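Local coordinates for protein exopolyphosphatase (Cytophaga hutchinsonii, PDB 3MDQ) that probably hydrolyses inorganic polyphosphate from the chain end, releasing orthophosphate, as an exopolyphosphatase of the Ppx/GppA family, at residues W155-I161 against V191-L195; H185-D189 against C278-H282. All blocks are in the same frame, centred on the assembly; numbering follows the deposited sequence.

Contact 1: W155-I161 against V191-L195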
ATOM      1  N   TRP A 155     -17.470  -4.528  -5.042  1.00  9.32           N
ATOM      2  CA  TRP A 155     -17.184  -5.246  -3.825  1.00  9.01           C
ATOM      3  C   TRP A 155     -15.831  -4.743  -3.309  1.00 10.59           C
ATOM      4  O   TRP A 155     -14.924  -4.431  -4.100  1.00  9.96           O
ATOM      5  CB  TRP A 155     -17.113  -6.759  -4.066  1.00  9.93           C
ATOM      6  CG  TRP A 155     -16.660  -7.587  -2.924  1.00 11.24           C
ATOM      7  CD1 TRP A 155     -17.437  -8.163  -1.950  1.00 15.20           C
ATOM      8  CD2 TRP A 155     -15.311  -7.973  -2.643  1.00 11.85           C
ATOM      9  NE1 TRP A 155     -16.635  -8.899  -1.097  1.00 12.67           N
ATOM     10  CE2 TRP A 155     -15.338  -8.806  -1.502  1.00 11.22           C
ATOM     11  CE3 TRP A 155     -14.089  -7.725  -3.276  1.00 10.93           C
ATOM     12  CZ2 TRP A 155     -14.169  -9.344  -0.944  1.00 11.13           C
ATOM     13  CZ3 TRP A 155     -12.945  -8.280  -2.748  1.00  9.80           C
ATOM     14  CH2 TRP A 155     -13.000  -9.084  -1.591  1.00 11.64           C
ATOM     15  N   LYS A 156     -15.682  -4.701  -2.001  1.00 10.78           N
ATOM     16  CA  LYS A 156     -14.342  -4.439  -1.429  1.00  9.87           C
ATOM     17  C   LYS A 156     -14.220  -5.063  -0.068  1.00  8.90           C
ATOM     18  O   LYS A 156     -15.212  -5.223   0.654  1.00 11.39           O
ATOM     19  CB  LYS A 156     -14.016  -2.956  -1.337  1.00 10.53           C
ATOM     20  CG  LYS A 156     -14.666  -2.135  -0.223  1.00 13.38           C
ATOM     21  CD  LYS A 156     -16.140  -2.058  -0.309  1.00 14.28           C
ATOM     22  CE  LYS A 156     -16.712  -1.257   0.859  1.00 19.91           C
ATOM     23  NZ  LYS A 156     -18.153  -0.868   0.658  1.00 19.22           N
ATOM     24  N   GLN A 157     -12.993  -5.422   0.316  1.00 10.00           N
ATOM     25  CA  GLN A 157     -12.749  -5.968   1.648  1.00  9.27           C
ATOM     26  C   GLN A 157     -11.283  -5.791   1.995  1.00 10.37           C
ATOM     27  O   GLN A 157     -10.410  -5.947   1.141  1.00 10.11           O
ATOM     28  CB  GLN A 157     -13.177  -7.439   1.727  1.00  9.29           C
ATOM     29  CG  GLN A 157     -13.193  -7.963   3.148  1.00 13.62           C
ATOM     30  CD  GLN A 157     -14.131  -9.131   3.358  1.00 13.69           C
ATOM     31  OE1 GLN A 157     -15.103  -9.324   2.604  1.00 19.04           O
ATOM     32  NE2 GLN A 157     -13.849  -9.923   4.393  1.00 19.54           N
ATOM     33  N   SER A 158     -11.022  -5.467   3.261  1.00 10.93           N
ATOM     34  CA  SER A 158      -9.683  -5.370   3.813  1.00 10.97           C
ATOM     35  C   SER A 158      -9.438  -6.600   4.680  1.00 10.41           C
ATOM     36  O   SER A 158     -10.309  -7.035   5.431  1.00 11.45           O
ATOM     37  CB  SER A 158      -9.606  -4.120   4.674  1.00 11.28           C
ATOM     38  OG  SER A 158      -8.351  -3.984   5.303  1.00 13.20           O
ATOM     39  N   PHE A 159      -8.226  -7.114   4.613  1.00  9.91           N
ATOM     40  CA  PHE A 159      -7.794  -8.260   5.405  1.00 10.32           C
ATOM     41  C   PHE A 159      -6.499  -7.892   6.159  1.00 11.26           C
ATOM     42  O   PHE A 159      -5.567  -7.332   5.596  1.00 10.92           O
ATOM     43  CB  PHE A 159      -7.507  -9.457   4.493  1.00 11.05           C
ATOM     44  CG  PHE A 159      -8.703  -9.936   3.704  1.00 10.49           C
ATOM     45  CD1 PHE A 159      -9.027  -9.346   2.492  1.00 11.46           C
ATOM     46  CD2 PHE A 159      -9.490 -10.963   4.172  1.00 11.76           C
ATOM     47  CE1 PHE A 159     -10.119  -9.782   1.769  1.00 10.79           C
ATOM     48  CE2 PHE A 159     -10.571 -11.408   3.454  1.00 12.26           C
ATOM     49  CZ  PHE A 159     -10.882 -10.812   2.247  1.00 11.31           C
ATOM     50  N   GLU A 160      -6.427  -8.275   7.432  1.00 11.43           N
ATOM     51  CA  GLU A 160      -5.242  -7.964   8.283  1.00 11.83           C
ATOM     52  C   GLU A 160      -4.157  -9.035   8.061  1.00 11.57           C
ATOM     53  O   GLU A 160      -3.844  -9.867   8.936  1.00 13.01           O
ATOM     54  CB  GLU A 160      -5.677  -7.781   9.756  1.00 14.88           C
ATOM     55  CG  GLU A 160      -6.559  -6.508   9.955  1.00 13.81           C
ATOM     56  CD  GLU A 160      -5.855  -5.127   9.639  1.00 18.05           C
ATOM     57  OE1 GLU A 160      -4.615  -5.001   9.762  1.00 25.36           O
ATOM     58  OE2 GLU A 160      -6.557  -4.137   9.316  1.00 19.78           O
ATOM     59  N   ILE A 161      -3.619  -9.005   6.854  1.00 11.17           N
ATOM     60  CA  ILE A 161      -2.598  -9.966   6.375  1.00 10.22           C
ATOM     61  C   ILE A 161      -1.439  -9.242   5.698  1.00 11.03           C
ATOM     62  O   ILE A 161      -0.740  -9.777   4.827  1.00 11.62           O
ATOM     63  CB  ILE A 161      -3.254 -11.020   5.418  1.00 11.88           C
ATOM     64  CG1 ILE A 161      -3.778 -10.359   4.159  1.00 10.96           C
ATOM     65  CG2 ILE A 161      -4.330 -11.834   6.177  1.00 12.10           C
ATOM     66  CD1 ILE A 161      -4.341 -11.384   3.101  1.00 12.55           C
ATOM     67  N   VAL A 191      -7.908 -17.578   4.817  0.50 11.77           N
ATOM     68  CA  VAL A 191      -8.223 -16.147   5.016  0.50 11.83           C
ATOM     69  C   VAL A 191      -9.090 -15.584   3.887  0.50  9.81           C
ATOM     70  O   VAL A 191     -10.039 -14.801   4.118  0.50  9.56           O
ATOM     71  CB  VAL A 191      -6.918 -15.280   5.108  0.50 13.33           C
ATOM     72  CG1 VAL A 191      -7.252 -13.776   5.156  0.50 12.17           C
ATOM     73  CG2 VAL A 191      -6.088 -15.649   6.312  0.50 16.54           C
ATOM     74  N   LEU A 192      -8.793 -16.013   2.670  1.00 11.55           N
ATOM     75  CA  LEU A 192      -9.305 -15.327   1.468  1.00 11.88           C
ATOM     76  C   LEU A 192     -10.601 -15.863   0.909  1.00 10.13           C
ATOM     77  O   LEU A 192     -10.994 -15.537  -0.201  1.00 10.92           O
ATOM     78  CB  LEU A 192      -8.221 -15.270   0.385  1.00 11.96           C
ATOM     79  CG  LEU A 192      -6.987 -14.477   0.791  1.00 12.46           C
ATOM     80  CD1 LEU A 192      -6.000 -14.641  -0.361  1.00 15.54           C
ATOM     81  CD2 LEU A 192      -7.324 -13.014   1.074  1.00 14.71           C
ATOM     82  N   VAL A 193     -11.325 -16.669   1.685  1.00 10.49           N
ATOM     83  CA  VAL A 193     -12.597 -17.177   1.205  1.00 10.60           C
ATOM     84  C   VAL A 193     -13.556 -16.097   0.704  1.00 12.64           C
ATOM     85  O   VAL A 193     -14.129 -16.256  -0.346  1.00 11.76           O
ATOM     86  CB  VAL A 193     -13.281 -18.118   2.258  1.00 11.73           C
ATOM     87  CG1 VAL A 193     -14.669 -18.542   1.766  1.00 15.82           C
ATOM     88  CG2 VAL A 193     -12.430 -19.381   2.404  1.00 12.67           C
ATOM     89  N   PRO A 194     -13.660 -14.961   1.406  1.00 11.31           N
ATOM     90  CA  PRO A 194     -14.595 -13.931   0.922  1.00 10.47           C
ATOM     91  C   PRO A 194     -14.122 -13.353  -0.418  1.00 12.00           C
ATOM     92  O   PRO A 194     -14.928 -12.957  -1.239  1.00 10.89           O
ATOM     93  CB  PRO A 194     -14.564 -12.893   2.034  1.00 11.90           C
ATOM     94  CG  PRO A 194     -14.177 -13.682   3.257  1.00 15.07           C
ATOM     95  CD  PRO A 194     -13.194 -14.678   2.778  1.00 12.78           C
ATOM     96  N   LEU A 195     -12.803 -13.326  -0.630  1.00 10.38           N
ATOM     97  CA  LEU A 195     -12.278 -12.880  -1.909  1.00  9.34           C
ATOM     98  C   LEU A 195     -12.607 -13.866  -3.025  1.00 10.43           C
ATOM     99  O   LEU A 195     -13.051 -13.469  -4.114  1.00 11.41           O
ATOM    100  CB  LEU A 195     -10.780 -12.613  -1.829  1.00  8.33           C
ATOM    101  CG  LEU A 195     -10.113 -12.298  -3.156  1.00  9.08           C
ATOM    102  CD1 LEU A 195     -10.569 -10.926  -3.723  1.00 11.56           C
ATOM    103  CD2 LEU A 195      -8.602 -12.279  -2.982  1.00 12.14           C
TER

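Contact 2: H185-D189 against C278-H282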
ATOM      1  N   HIS A 185       0.414 -20.591   1.596  0.60  9.58           N
ATOM      2  CA  HIS A 185      -0.748 -20.806   0.745  0.60  9.00           C
ATOM      3  C   HIS A 185      -1.901 -21.504   1.465  0.60  8.91           C
ATOM      4  O   HIS A 185      -3.085 -21.325   1.116  0.60  9.79           O
ATOM      5  CB  HIS A 185      -0.358 -21.532  -0.548  0.60 10.96           C
ATOM      6  CG  HIS A 185       0.443 -20.674  -1.485  0.60 10.93           C
ATOM      7  ND1 HIS A 185      -0.128 -19.657  -2.224  0.60 13.63           N
ATOM      8  CD2 HIS A 185       1.766 -20.644  -1.764  0.60 21.32           C
ATOM      9  CE1 HIS A 185       0.813 -19.044  -2.914  0.60 15.44           C
ATOM     10  NE2 HIS A 185       1.967 -19.631  -2.667  0.60 18.88           N
ATOM     11  N   ASN A 186      -1.575 -22.320   2.465  1.00  8.27           N
ATOM     12  CA  ASN A 186      -2.629 -22.855   3.324  1.00  8.60           C
ATOM     13  C   ASN A 186      -3.301 -21.750   4.111  1.00  8.99           C
ATOM     14  O   ASN A 186      -4.522 -21.705   4.249  1.00  9.78           O
ATOM     15  CB  ASN A 186      -2.036 -23.888   4.267  1.00  8.44           C
ATOM     16  CG  ASN A 186      -3.086 -24.502   5.185  1.00  8.18           C
ATOM     17  OD1 ASN A 186      -3.968 -25.225   4.717  1.00  9.37           O
ATOM     18  ND2 ASN A 186      -2.957 -24.269   6.489  1.00  8.56           N
ATOM     19  N   TYR A 187      -2.514 -20.856   4.666  1.00  7.12           N
ATOM     20  CA  TYR A 187      -3.080 -19.712   5.392  1.00  8.40           C
ATOM     21  C   TYR A 187      -3.919 -18.848   4.475  1.00  9.49           C
ATOM     22  O   TYR A 187      -5.042 -18.451   4.830  1.00  9.48           O
ATOM     23  CB  TYR A 187      -2.004 -18.881   6.032  1.00  8.81           C
ATOM     24  CG  TYR A 187      -2.491 -17.674   6.785  1.00  8.40           C
ATOM     25  CD1 TYR A 187      -3.297 -17.804   7.893  1.00 10.53           C
ATOM     26  CD2 TYR A 187      -2.136 -16.398   6.408  1.00  9.94           C
ATOM     27  CE1 TYR A 187      -3.727 -16.708   8.620  1.00 11.74           C
ATOM     28  CE2 TYR A 187      -2.561 -15.306   7.135  1.00 13.19           C
ATOM     29  CZ  TYR A 187      -3.348 -15.457   8.221  1.00 13.26           C
ATOM     30  OH  TYR A 187      -3.782 -14.376   8.954  1.00 19.08           O
ATOM     31  N   PHE A 188      -3.397 -18.544   3.299  1.00  9.36           N
ATOM     32  CA  PHE A 188      -4.187 -17.737   2.349  1.00  9.51           C
ATOM     33  C   PHE A 188      -5.513 -18.415   1.940  1.00 11.02           C
ATOM     34  O   PHE A 188      -6.549 -17.729   1.837  1.00 11.21           O
ATOM     35  CB  PHE A 188      -3.373 -17.360   1.103  1.00 10.23           C
ATOM     36  CG  PHE A 188      -2.129 -16.516   1.374  1.00 10.17           C
ATOM     37  CD1 PHE A 188      -2.089 -15.570   2.410  1.00 11.19           C
ATOM     38  CD2 PHE A 188      -1.019 -16.658   0.556  1.00 11.42           C
ATOM     39  CE1 PHE A 188      -0.945 -14.832   2.614  1.00 12.46           C
ATOM     40  CE2 PHE A 188       0.114 -15.890   0.749  1.00  9.96           C
ATOM     41  CZ  PHE A 188       0.152 -15.000   1.771  1.00 13.50           C
ATOM     42  N   ASP A 189      -5.490 -19.731   1.757  1.00  9.69           N
ATOM     43  CA  ASP A 189      -6.700 -20.499   1.506  1.00 11.44           C
ATOM     44  C   ASP A 189      -7.751 -20.250   2.589  1.00 11.93           C
ATOM     45  O   ASP A 189      -8.938 -20.141   2.297  1.00 14.12           O
ATOM     46  CB  ASP A 189      -6.427 -21.996   1.495  1.00 12.15           C
ATOM     47  CG  ASP A 189      -5.771 -22.503   0.231  1.00 16.37           C
ATOM     48  OD1 ASP A 189      -5.730 -21.794  -0.800  1.00 15.63           O
ATOM     49  OD2 ASP A 189      -5.274 -23.652   0.258  1.00 14.50           O
ATOM     50  N   CYS A 278       4.272 -14.161  -2.732  1.00 11.28           N
ATOM     51  CA  CYS A 278       3.485 -15.386  -2.589  1.00 12.04           C
ATOM     52  C   CYS A 278       1.997 -15.058  -2.597  1.00 10.75           C
ATOM     53  O   CYS A 278       1.219 -15.784  -3.179  1.00 10.95           O
ATOM     54  CB  CYS A 278       3.831 -16.118  -1.293  1.00 14.13           C
ATOM     55  SG  CYS A 278       5.454 -16.908  -1.406  1.00 21.63           S
ATOM     56  N   LEU A 279       1.598 -14.000  -1.912  1.00  8.94           N
ATOM     57  CA  LEU A 279       0.176 -13.571  -1.921  1.00  9.66           C
ATOM     58  C   LEU A 279      -0.268 -13.167  -3.313  1.00  8.15           C
ATOM     59  O   LEU A 279      -1.360 -13.523  -3.746  1.00  9.16           O
ATOM     60  CB  LEU A 279      -0.063 -12.421  -0.932  1.00  8.16           C
ATOM     61  CG  LEU A 279      -1.471 -11.871  -0.841  1.00 10.46           C
ATOM     62  CD1 LEU A 279      -2.451 -13.004  -0.502  1.00 11.09           C
ATOM     63  CD2 LEU A 279      -1.539 -10.734   0.179  1.00 11.57           C
ATOM     64  N   ILE A 280       0.571 -12.444  -4.033  1.00  8.75           N
ATOM     65  CA  ILE A 280       0.225 -12.033  -5.403  1.00  8.56           C
ATOM     66  C   ILE A 280       0.040 -13.272  -6.298  1.00  8.95           C
ATOM     67  O   ILE A 280      -0.952 -13.358  -7.052  1.00  9.98           O
ATOM     68  CB  ILE A 280       1.293 -11.087  -6.019  1.00  8.64           C
ATOM     69  CG1 ILE A 280       1.418  -9.804  -5.209  1.00 11.62           C
ATOM     70  CG2 ILE A 280       0.891 -10.725  -7.482  1.00 10.23           C
ATOM     71  CD1 ILE A 280       2.695  -8.950  -5.578  1.00 11.64           C
ATOM     72  N   GLU A 281       0.960 -14.226  -6.194  0.50  9.41           N
ATOM     73  CA  GLU A 281       0.852 -15.461  -6.956  0.50  9.07           C
ATOM     74  C   GLU A 281      -0.480 -16.137  -6.607  0.50  9.52           C
ATOM     75  O   GLU A 281      -1.227 -16.532  -7.509  0.50  9.25           O
ATOM     76  CB  GLU A 281       2.059 -16.369  -6.704  0.50  9.96           C
ATOM     77  CG  GLU A 281       1.972 -17.740  -7.341  0.50 10.07           C
ATOM     78  CD  GLU A 281       2.215 -17.766  -8.815  0.50 16.26           C
ATOM     79  OE1 GLU A 281       2.445 -16.717  -9.429  0.50 13.33           O
ATOM     80  OE2 GLU A 281       2.173 -18.882  -9.374  0.50 24.07           O
ATOM     81  N   HIS A 282      -0.793 -16.226  -5.311  1.00 10.15           N
ATOM     82  CA  HIS A 282      -2.024 -16.863  -4.871  1.00  9.95           C
ATOM     83  C   HIS A 282      -3.225 -16.226  -5.537  1.00 10.54           C
ATOM     84  O   HIS A 282      -4.114 -16.917  -6.050  1.00 12.31           O
ATOM     85  CB  HIS A 282      -2.134 -16.738  -3.358  1.00  9.82           C
ATOM     86  CG  HIS A 282      -3.203 -17.587  -2.766  1.00 13.61           C
ATOM     87  ND1 HIS A 282      -2.941 -18.829  -2.250  1.00 15.18           N
ATOM     88  CD2 HIS A 282      -4.526 -17.370  -2.597  1.00 14.19           C
ATOM     89  CE1 HIS A 282      -4.073 -19.368  -1.820  1.00 14.16           C
ATOM     90  NE2 HIS A 282      -5.053 -18.515  -2.032  1.00 13.68           N
TER

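Contact 1: W155-I161 against V191-L195
Strand 153-159 runs past the break between helices 178-191 and 193-202, with CA of Gln157 7.8 Å from CA of Leu195. The backbones stay well apart, and no hydrogen bond joins the segments. Trp155, Gln157 and Phe159 of the strand, with Ile161 just beyond its end, point their side chains across to 191-195. Phe159 lies central. Its chi1 of -61° sets CG anti to the carbonyl carbon and brings the ring against Leu192. Leu192 CD2 sits over the centre of one face of that ring, 4.1 Å from its centroid and 2° off the normal, a CH-pi contact. The far edge of the ring reaches Pro194, whose CB is 4.2 Å from Phe159 CZ. Phe159 CE2 also comes obliquely within 3.5 Å of Val191 O, the carbonyl oxygen at the end of helix 178-191.

Strand 153-159 is an outermost strand of the six-stranded mixed sheet. It pairs with strand 143-148, for instance between Phe159 and Val143. The sheet has the strand order 3-2-1-4-6-5, consistent with the ribonuclease H-like fold of the actin-ATPase clan. The chain passes from this edge strand through helices 163-169 and 178-191 before helix 193-202 comes back against the sheet face.

Trp155 crosses Leu195 at about a right angle. Its six-membered ring meets Leu195 CD1 obliquely, with CZ3 at 3.7 Å from that methyl. The indole continues onto Ala198 and Trp202 of the same helix. The amide of Gln157 lies obliquely across Pro194, with OE1 3.7 Å from Pro194 CB; this is contact without a polar bond. At the other end Ile161 turns CD1 to Leu192 CD2, 4.0 Å away. Ile161 CG2 faces the CG1 methyl of Val191, a contact seen with one of two modelled Val191 conformers.

Contact 2: H185-D189 against C278-H282
His185 ND1 and His282 ND1 form a hydrogen bond of 2.9 Å, in one of two modelled conformers of His185. The bond is nearly straight, at 176°. Either nitrogen could be the donor. The bond runs near the plane of both rings, which lie rim to rim with only a small tilt between their planes. Neither ring covers the face of the other. His282 has CG anti to the backbone N, chi1 -168°, which carries its ring across to helix 178-191.

One face of the His282 ring is taken by the CB of Phe188, centred above it at 3.6 Å from the centroid. The Phe188 ring turns its edge toward the face of His282, an edge-to-face (T-shaped) pair, with centroids 5.5 Å apart. At the edge of His282, Asp189 OD1 lies in plane and 3.1 Å from CE1. It faces a carbon here, but its charge could still favour a positive imidazole. The bond to His185 helps fix the rotation of the His282 ring.

Of the three aromatic residues, Phe188 is the buried one. Leu279 CD1 stands over the centre of its ring, 3.7 Å from the centroid, a CH-pi contact. Phe188 CE2 comes 3.5 Å from Leu279 CA, and this side of the ring lies against the backbone of helix 267-286. CB of Cys278 adds a looser apolar contact at 4.2 Å from Phe188 CE2. Leu166 of helix 163-169 also touches Phe188.

Asp189 is exposed to solvent, close to a bound glycerol that probably came from the crystallisation liquor. The helix segments cross at -54°, with axes 10.4 Å apart at closest approach. His185, Phe188 and His282 make an aromatic cluster at this helix-helix crossing, part of the helical layer of the domain built on the six-stranded sheet.

In the fold
Helix 178-191 supplies residues to both contacts: its last residue, Val191, to contact 1 and residues 185-189 to contact 2. Contact 1 joins the junction after this helix, and the start of helix 193-202, to an edge strand; contact 2 joins the helix itself to helix 267-286. Both are partly buried. Contact 1 is nearer the centre of the chain and is largely apolar, with no hydrogen bond across it. Contact 2 lies farther out and adds a histidine pair and a solvent-exposed carboxylate to its apolar packing. The two touch. Leu192 meets both Leu279 and His282, while Ile161 packs on Leu279 and Tyr187.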